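Local atomic coordinates of Chymotrypsin/elastase isoinhibitor 1 (Ascaris suum, PDB entry 1EAI), a protein that inhibits host chymotrypsin- and elastase-type serine proteinases and so defends the parasitic worm against them. Residues C14-E18 / P28-M32. Sequence-based numbering, arbitrary orientation.
Sequences CTGCE and PCPLM
T15 approaches M32 of the reactive-site segment only loosely, carbonyl to carbonyl without a bond, T15 O to M32 O 4.4 Å; its OG1 turns elsewhere, hydrogen-bonded to R35 O and S37 OG. At G16 the backbone lies against the sulfur of the second segment, G16 C being 4.0 Å from C29 SG. C17 then makes the covalent link. Its SG lies anti to its own carbonyl carbon (chi1 -46°) and C17 SG joins C29 SG at 2.1 Å; C29 reaches back with SG anti to the backbone N (chi1 -172°). A C-S-S-C torsion of 92° sets the two CB atoms about a quarter turn apart around the S-S bond. P30 CD comes no closer than 4.5 Å to C17 SG, a loose apolar contact. E18 points away, its OE2 in a salt bridge with R48 and hydrogen-bonded to C40 N. The disulfide ties C29, two residues before the L31-M32 reactive bond, to the 14-18 loop; with C14-C33 beyond that bond, it braces the binding loop of the disulfide-rich TIL fold. Segment 14-18 runs nearly antiparallel to 28-32, between strands 10-12 and 28-30; R34 packs on both cysteines, and C29 and P30 pair antiparallel with a strand of another protein's chain, continuing the sheet across the interface.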
# COMPACT_ATOMS: atom_id res chain seq x y z
N CYS C 14 0.06 -12.77 -8.64
CA CYS C 14 0.29 -11.62 -9.54
C CYS C 14 -1.05 -10.92 -9.84
O CYS C 14 -1.77 -11.30 -10.78
CB CYS C 14 1.03 -11.96 -10.84
SG CYS C 14 1.27 -10.53 -11.95
N THR C 15 -1.40 -9.95 -9.03
CA THR C 15 -2.65 -9.20 -9.19
C THR C 15 -2.62 -8.11 -10.32
O THR C 15 -1.60 -7.48 -10.52
CB THR C 15 -2.79 -8.64 -7.74
OG1 THR C 15 -3.25 -9.69 -6.88
CG2 THR C 15 -3.80 -7.50 -7.62
N GLY C 16 -3.75 -7.74 -11.02
CA GLY C 16 -3.78 -6.68 -12.05
C GLY C 16 -4.80 -5.59 -11.72
O GLY C 16 -4.79 -5.16 -10.62
N CYS C 17 -5.63 -5.06 -12.66
CA CYS C 17 -6.61 -4.04 -12.26
C CYS C 17 -8.03 -4.57 -12.33
O CYS C 17 -8.31 -5.47 -13.08
CB CYS C 17 -6.49 -2.74 -13.09
SG CYS C 17 -4.79 -2.12 -13.28
N GLU C 18 -8.88 -4.03 -11.47
CA GLU C 18 -10.30 -4.27 -11.24
C GLU C 18 -11.17 -3.11 -11.79
O GLU C 18 -10.73 -1.94 -11.86
CB GLU C 18 -10.57 -4.48 -9.72
CG GLU C 18 -9.96 -5.72 -9.00
CD GLU C 18 -10.60 -6.01 -7.64
OE1 GLU C 18 -11.12 -5.17 -6.95
OE2 GLU C 18 -10.57 -7.25 -7.20
N PRO C 28 -6.31 3.00 -18.17
CA PRO C 28 -4.98 2.29 -18.08
C PRO C 28 -4.70 1.25 -16.99
O PRO C 28 -5.06 1.46 -15.85
CB PRO C 28 -3.97 3.41 -17.74
CG PRO C 28 -4.69 4.77 -17.79
CD PRO C 28 -6.18 4.47 -17.91
N CYS C 29 -3.94 0.20 -17.27
CA CYS C 29 -3.46 -0.71 -16.23
C CYS C 29 -1.92 -0.85 -16.40
O CYS C 29 -1.42 -1.40 -17.41
CB CYS C 29 -4.21 -2.06 -16.21
SG CYS C 29 -3.82 -3.14 -14.79
N PRO C 30 -1.09 -0.36 -15.42
CA PRO C 30 0.36 -0.48 -15.57
C PRO C 30 0.86 -1.91 -15.74
O PRO C 30 0.34 -2.82 -15.08
CB PRO C 30 0.97 0.25 -14.39
CG PRO C 30 -0.07 1.26 -13.94
CD PRO C 30 -1.45 0.69 -14.37
N LEU C 31 1.91 -2.14 -16.56
CA LEU C 31 2.37 -3.52 -16.76
C LEU C 31 3.15 -4.25 -15.59
O LEU C 31 4.07 -5.12 -15.80
CB LEU C 31 2.90 -3.79 -18.23
CG LEU C 31 1.72 -3.82 -19.29
CD1 LEU C 31 2.22 -3.70 -20.73
CD2 LEU C 31 1.01 -5.18 -19.27
N MET C 32 2.87 -3.86 -14.33
CA MET C 32 3.55 -4.49 -13.21
C MET C 32 2.67 -5.31 -12.23
O MET C 32 1.70 -4.76 -11.71
CB MET C 32 4.22 -3.33 -12.42
CG MET C 32 5.03 -3.84 -11.22
SD MET C 32 6.05 -2.61 -10.33
CE MET C 32 4.92 -1.27 -9.94